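Local coordinates for UPF0135 protein SA1388 (Staphylococcus aureus subsp. aureus, PDB 3LNL) that is of unknown function but binds a pair of zinc ions and assembles into a hollow hexameric toroid capped by PII-like domain trimers, at residues I280-I285 with G301-V306; Y293-V298 with H321-I326. The protein carries 2 engineered substitutions. One frame throughout, in Å; residues are numbered along the deposited sequence.

Overall arrangement
Contacts 1 and 2 show how successive elements of a NIF3 domain interlock. Contact 1 pairs the parallel strands 279-285 and 304-307, while contact 2 sets the intervening helix 294-299 against the turn that leads into the next parallel strand, 325-327. Their segments alternate along the chain and their centres lie about 8 Å apart. Two probable hydrogen bonds join them: Phe305 N to Asn324 O at 2.9 Å, linking strand 304-307 to the approach of strand 325-327, and Ala302 N to Ala297 O, closing the end of the helix. Contact 1 runs toward the dinuclear metal centre, the side chain of Ile285 lying about 10 Å from a zinc ion; contact 2 is away from the metal site.

Contact 1 (I280-I285 with G301-V306); sequences IKRIAI and GADVFV
Parallel strand pairing at the close of a beta-alpha-beta crossover is exemplified by 280-285 and 301-306, which are tightest near their C-terminal ends. Ala284 carries the register: its N donates to Val304 O at 3.0 Å and its O accepts from Val306 N at 2.8 Å, both donors lying almost along the C=O axis. The small methyl of Ala284 rests against two partners, its CB 3.7 Å from Ala302 CB and also touching CD1 at the edge of the Phe305 ring. On the other face of the sheet, Ile283 and Val306 run side by side and meet CG2 to CG2 at 3.7 Å. Val304 holds CG1 in the crowded position between its own N and carbonyl carbon (chi1 60°), and this methyl touches both Ile283 CG1 and Ile280 CG2.

At the opposite end the pairing gives way to a side-chain grip. A psi of -50° at Lys281 brings two successive N-H groups round to one carboxylate oxygen: Asp303 OD2 takes Lys281 N on its anti lone pair at 2.7 Å and Arg282 N at 2.9 Å from 41° above the carboxylate plane. Asp303 N returns a bond to Arg282 O at 2.8 Å. The double donation would probably help keep Asp303 ionised. Here the margin is looser and partly exposed. Arg282, bent at chi3, lies along Gly301, its CD 3.6 Å from Gly301 O and Gly301 C lying off one guanidinium face, toward its rim, while Lys281 extends to strand 240-253, where NZ bonds with Val248 O.

Strand 240-253 pairs antiparallel with 279-285 on its far edge; on the other side strand 325-327 runs parallel to 304-307, with a backbone bond between Asn324 and Phe305. Helix 294-299 covers the face of Ala284 and Phe305, and helix 254-264 that of Ile283 and Val304.

Contact 2 (Y293-V298 with H321-I326); sequences YEYQAV and HGVNLI
Helix 294-299, the connection of a beta-alpha-beta unit in the NIF3 domain, packs against the residues that flank the Schellman turn after helix 312-321 and lead into strand 325-327. Gly322 provides the positive phi of that turn, after which the chain presents Val323 to the helix. The contact is largely apolar, and Val323 is its hub, its two methyls turned mainly to different partners. With CG1 anti to its backbone N (chi1 172°), that methyl rests on both Val298 and Glu294, which lie one turn apart on the helix, 3.8 Å from Val298 CG2 and 3.9 Å from Glu294 CB. The second methyl, CG2, approaches the Tyr295 ring obliquely, 3.6 Å from CE2.

Glu294 offers its aliphatic part rather than its charge. Its CG sits in the crowded position between N and carbonyl carbon (chi1 64°) and the chain bends again at chi2, so that OE1 accepts a hydrogen bond from Gly292 N just ahead of the helix. CB, which the backbone already points at the link, also meets Leu325 CD2 at 3.8 Å, extending the apolar seam to the sheet, where Phe305 of contact 1 packs on both residues.

Toward solvent the packing thins to a pair of aromatic rings. His321, the exposed residue just before Gly322, also packs on Gly83 of a second subunit, so this margin lies beside a subunit interface. Tyr295 and His321 cross at about a right angle, their planes at 78° and their centroids 5.9 Å apart. The phenol tip reaches the imidazole near its plane, with Tyr295 OH 3.6 Å from His321 CD2.

Contact 1 (I280-I285 with G301-V306)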
loop_
_atom_site.group_PDB
_atom_site.type_symbol
_atom_site.label_atom_id
_atom_site.label_comp_id
_atom_site.label_asym_id
_atom_site.label_seq_id
_atom_site.Cartn_x
_atom_site.Cartn_y
_atom_site.Cartn_z
ATOM N N ILE B 280 4.105 -10.955 -42.128
ATOM C CA ILE B 280 4.476 -9.868 -41.253
ATOM C C ILE B 280 4.549 -8.631 -42.137
ATOM O O ILE B 280 5.226 -8.656 -43.139
ATOM C CB ILE B 280 5.928 -10.136 -40.682
ATOM C CG1 ILE B 280 5.916 -11.212 -39.597
ATOM C CG2 ILE B 280 6.561 -8.938 -40.063
ATOM C CD1 ILE B 280 4.593 -11.330 -38.827
ATOM N N LYS B 281 3.898 -7.543 -41.752
ATOM C CA LYS B 281 4.141 -6.256 -42.399
ATOM C C LYS B 281 4.493 -5.143 -41.411
ATOM O O LYS B 281 5.450 -4.375 -41.654
ATOM C CB LYS B 281 2.910 -5.855 -43.190
ATOM C CG LYS B 281 2.986 -4.475 -43.739
ATOM C CD LYS B 281 3.984 -4.391 -44.897
ATOM C CE LYS B 281 3.930 -3.035 -45.519
ATOM N NZ LYS B 281 5.031 -2.955 -46.467
ATOM N N ARG B 282 3.677 -5.006 -40.369
ATOM C CA ARG B 282 3.863 -3.995 -39.359
ATOM C C ARG B 282 4.529 -4.581 -38.108
ATOM O O ARG B 282 4.117 -5.611 -37.594
ATOM C CB ARG B 282 2.528 -3.329 -39.004
ATOM C CG ARG B 282 1.776 -2.861 -40.215
ATOM C CD ARG B 282 0.440 -2.209 -39.875
ATOM N NE ARG B 282 0.702 -0.991 -39.125
ATOM C CZ ARG B 282 -0.217 -0.304 -38.467
ATOM N NH1 ARG B 282 -1.485 -0.718 -38.451
ATOM N NH2 ARG B 282 0.136 0.809 -37.828
ATOM N N ILE B 283 5.532 -3.867 -37.613
ATOM C CA ILE B 283 6.437 -4.298 -36.586
ATOM C C ILE B 283 6.432 -3.283 -35.439
ATOM O O ILE B 283 6.627 -2.109 -35.653
ATOM C CB ILE B 283 7.834 -4.400 -37.216
ATOM C CG1 ILE B 283 7.772 -5.463 -38.388
ATOM C CG2 ILE B 283 8.881 -4.852 -36.176
ATOM C CD1 ILE B 283 8.486 -5.045 -39.544
ATOM N N ALA B 284 6.180 -3.734 -34.213
ATOM C CA ALA B 284 6.361 -2.877 -33.043
ATOM C C ALA B 284 7.697 -3.281 -32.409
ATOM O O ALA B 284 7.982 -4.481 -32.299
ATOM C CB ALA B 284 5.216 -3.084 -32.061
ATOM N N ILE B 285 8.467 -2.304 -31.966
ATOM C CA ILE B 285 9.803 -2.531 -31.383
ATOM C C ILE B 285 9.963 -1.781 -30.080
ATOM O O ILE B 285 9.771 -0.576 -30.027
ATOM C CB ILE B 285 10.927 -2.052 -32.298
ATOM C CG1 ILE B 285 10.914 -2.766 -33.650
ATOM C CG2 ILE B 285 12.302 -2.301 -31.632
ATOM C CD1 ILE B 285 11.639 -1.955 -34.752
ATOM N N GLY B 301 -1.948 -2.428 -34.012
ATOM C CA GLY B 301 -1.772 -2.864 -35.416
ATOM C C GLY B 301 -0.507 -3.678 -35.725
ATOM O O GLY B 301 -0.255 -4.053 -36.872
ATOM N N ALA B 302 0.303 -3.981 -34.723
ATOM C CA ALA B 302 1.501 -4.782 -34.967
ATOM C C ALA B 302 1.188 -6.207 -35.387
ATOM O O ALA B 302 0.313 -6.817 -34.834
ATOM C CB ALA B 302 2.392 -4.796 -33.730
ATOM N N ASP B 303 1.905 -6.722 -36.369
ATOM C CA ASP B 303 1.937 -8.163 -36.681
ATOM C C ASP B 303 2.922 -8.963 -35.830
ATOM O O ASP B 303 2.787 -10.198 -35.724
ATOM C CB ASP B 303 2.284 -8.387 -38.169
ATOM C CG ASP B 303 1.278 -7.706 -39.112
ATOM O OD1 ASP B 303 0.065 -7.720 -38.801
ATOM O OD2 ASP B 303 1.726 -7.129 -40.136
ATOM N N VAL B 304 3.908 -8.267 -35.239
ATOM C CA VAL B 304 4.923 -8.883 -34.396
ATOM C C VAL B 304 5.482 -7.797 -33.477
ATOM O O VAL B 304 5.514 -6.594 -33.833
ATOM C CB VAL B 304 6.068 -9.566 -35.257
ATOM C CG1 VAL B 304 6.789 -8.520 -36.175
ATOM C CG2 VAL B 304 7.080 -10.323 -34.372
ATOM N N PHE B 305 5.803 -8.229 -32.269
ATOM C CA PHE B 305 6.373 -7.430 -31.255
ATOM C C PHE B 305 7.808 -7.873 -31.057
ATOM O O PHE B 305 8.059 -9.016 -30.731
ATOM C CB PHE B 305 5.603 -7.559 -29.969
ATOM C CG PHE B 305 6.091 -6.649 -28.870
ATOM C CD1 PHE B 305 5.938 -5.267 -28.972
ATOM C CD2 PHE B 305 6.756 -7.170 -27.746
ATOM C CE1 PHE B 305 6.362 -4.427 -27.960
ATOM C CE2 PHE B 305 7.217 -6.334 -26.740
ATOM C CZ PHE B 305 7.028 -4.955 -26.841
ATOM N N VAL B 306 8.744 -6.950 -31.271
ATOM C CA VAL B 306 10.174 -7.223 -31.194
ATOM C C VAL B 306 10.749 -6.608 -29.945
ATOM O O VAL B 306 10.579 -5.383 -29.683
ATOM C CB VAL B 306 10.929 -6.631 -32.409
ATOM C CG1 VAL B 306 12.459 -6.874 -32.276
ATOM C CG2 VAL B 306 10.367 -7.218 -33.733
#

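Contact 2 (Y293-V298 with H321-I326)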
loop_
_atom_site.group_PDB
_atom_site.type_symbol
_atom_site.label_atom_id
_atom_site.label_comp_id
_atom_site.label_asym_id
_atom_site.label_seq_id
_atom_site.Cartn_x
_atom_site.Cartn_y
_atom_site.Cartn_z
ATOM N N TYR B 293 4.092 -4.995 -23.092
ATOM C CA TYR B 293 3.502 -4.111 -24.145
ATOM C C TYR B 293 3.021 -4.858 -25.372
ATOM O O TYR B 293 2.449 -4.241 -26.275
ATOM C CB TYR B 293 4.511 -3.012 -24.590
ATOM C CG TYR B 293 4.746 -1.968 -23.546
ATOM C CD1 TYR B 293 5.744 -2.117 -22.607
ATOM C CD2 TYR B 293 3.974 -0.812 -23.513
ATOM C CE1 TYR B 293 5.968 -1.121 -21.614
ATOM C CE2 TYR B 293 4.188 0.175 -22.550
ATOM C CZ TYR B 293 5.189 0.003 -21.619
ATOM O OH TYR B 293 5.396 0.952 -20.685
ATOM N N GLU B 294 3.206 -6.180 -25.405
ATOM C CA GLU B 294 2.928 -6.936 -26.644
ATOM C C GLU B 294 1.464 -6.964 -27.036
ATOM O O GLU B 294 1.138 -6.881 -28.238
ATOM C CB GLU B 294 3.525 -8.354 -26.624
ATOM C CG GLU B 294 3.001 -9.373 -25.590
ATOM C CD GLU B 294 3.617 -9.227 -24.193
ATOM O OE1 GLU B 294 4.163 -8.134 -23.888
ATOM O OE2 GLU B 294 3.519 -10.206 -23.387
ATOM N N TYR B 295 0.582 -7.089 -26.049
ATOM C CA TYR B 295 -0.855 -7.147 -26.329
ATOM C C TYR B 295 -1.353 -5.786 -26.870
ATOM O O TYR B 295 -2.140 -5.729 -27.818
ATOM C CB TYR B 295 -1.641 -7.646 -25.101
ATOM C CG TYR B 295 -1.252 -9.044 -24.760
ATOM C CD1 TYR B 295 -0.284 -9.297 -23.800
ATOM C CD2 TYR B 295 -1.814 -10.139 -25.444
ATOM C CE1 TYR B 295 0.126 -10.622 -23.514
ATOM C CE2 TYR B 295 -1.410 -11.441 -25.173
ATOM C CZ TYR B 295 -0.417 -11.672 -24.215
ATOM O OH TYR B 295 0.008 -12.952 -23.955
ATOM N N GLN B 296 -0.856 -4.702 -26.276
ATOM C CA GLN B 296 -1.180 -3.341 -26.712
ATOM C C GLN B 296 -0.614 -3.049 -28.110
ATOM O O GLN B 296 -1.302 -2.501 -28.967
ATOM C CB GLN B 296 -0.662 -2.377 -25.670
ATOM C CG GLN B 296 -1.052 -0.947 -25.804
ATOM C CD GLN B 296 -0.804 -0.215 -24.485
ATOM O OE1 GLN B 296 -1.635 -0.282 -23.600
ATOM N NE2 GLN B 296 0.374 0.432 -24.338
ATOM N N ALA B 297 0.594 -3.542 -28.373
ATOM C CA ALA B 297 1.188 -3.455 -29.704
ATOM C C ALA B 297 0.297 -4.103 -30.748
ATOM O O ALA B 297 0.050 -3.510 -31.827
ATOM C CB ALA B 297 2.571 -4.056 -29.735
ATOM N N VAL B 298 -0.217 -5.293 -30.439
ATOM C CA VAL B 298 -1.141 -5.935 -31.385
ATOM C C VAL B 298 -2.411 -5.096 -31.556
ATOM O O VAL B 298 -2.858 -4.890 -32.675
ATOM C CB VAL B 298 -1.392 -7.402 -31.034
ATOM C CG1 VAL B 298 -2.575 -7.965 -31.889
ATOM C CG2 VAL B 298 -0.098 -8.165 -31.235
ATOM N N HIS B 321 -2.277 -16.965 -27.457
ATOM C CA HIS B 321 -3.134 -15.877 -27.875
ATOM C C HIS B 321 -2.850 -15.377 -29.299
ATOM O O HIS B 321 -3.476 -14.458 -29.751
ATOM C CB HIS B 321 -3.012 -14.716 -26.897
ATOM C CG HIS B 321 -3.516 -15.028 -25.523
ATOM N ND1 HIS B 321 -4.825 -15.389 -25.270
ATOM C CD2 HIS B 321 -2.878 -15.042 -24.334
ATOM C CE1 HIS B 321 -4.957 -15.637 -23.979
ATOM N NE2 HIS B 321 -3.787 -15.435 -23.391
ATOM N N GLY B 322 -1.929 -16.007 -30.014
ATOM C CA GLY B 322 -1.612 -15.593 -31.359
ATOM C C GLY B 322 -0.802 -14.316 -31.443
ATOM O O GLY B 322 -0.768 -13.687 -32.502
ATOM N N VAL B 323 -0.155 -13.898 -30.365
ATOM C CA VAL B 323 0.664 -12.701 -30.410
ATOM C C VAL B 323 2.075 -13.122 -30.872
ATOM O O VAL B 323 2.742 -13.970 -30.240
ATOM C CB VAL B 323 0.682 -11.951 -29.054
ATOM C CG1 VAL B 323 1.735 -10.769 -29.089
ATOM C CG2 VAL B 323 -0.709 -11.415 -28.721
ATOM N N ASN B 324 2.531 -12.584 -31.993
ATOM C CA ASN B 324 3.811 -12.977 -32.484
ATOM C C ASN B 324 4.969 -12.167 -31.861
ATOM O O ASN B 324 4.877 -10.957 -31.728
ATOM C CB ASN B 324 3.854 -12.858 -34.003
ATOM C CG ASN B 324 2.798 -13.662 -34.667
ATOM O OD1 ASN B 324 2.620 -14.835 -34.344
ATOM N ND2 ASN B 324 2.078 -13.056 -35.590
ATOM N N LEU B 325 6.033 -12.854 -31.464
ATOM C CA LEU B 325 7.158 -12.193 -30.798
ATOM C C LEU B 325 8.463 -12.558 -31.478
ATOM O O LEU B 325 8.567 -13.634 -32.055
ATOM C CB LEU B 325 7.268 -12.626 -29.347
ATOM C CG LEU B 325 6.077 -12.444 -28.435
ATOM C CD1 LEU B 325 6.394 -13.158 -27.074
ATOM C CD2 LEU B 325 5.698 -10.996 -28.242
ATOM N N ILE B 326 9.413 -11.630 -31.429
ATOM C CA ILE B 326 10.820 -11.908 -31.677
ATOM C C ILE B 326 11.649 -11.354 -30.512
ATOM O O ILE B 326 11.577 -10.172 -30.152
ATOM C CB ILE B 326 11.376 -11.339 -33.034
ATOM C CG1 ILE B 326 10.548 -11.822 -34.217
ATOM C CG2 ILE B 326 12.840 -11.774 -33.213
ATOM C CD1 ILE B 326 10.774 -11.124 -35.521
#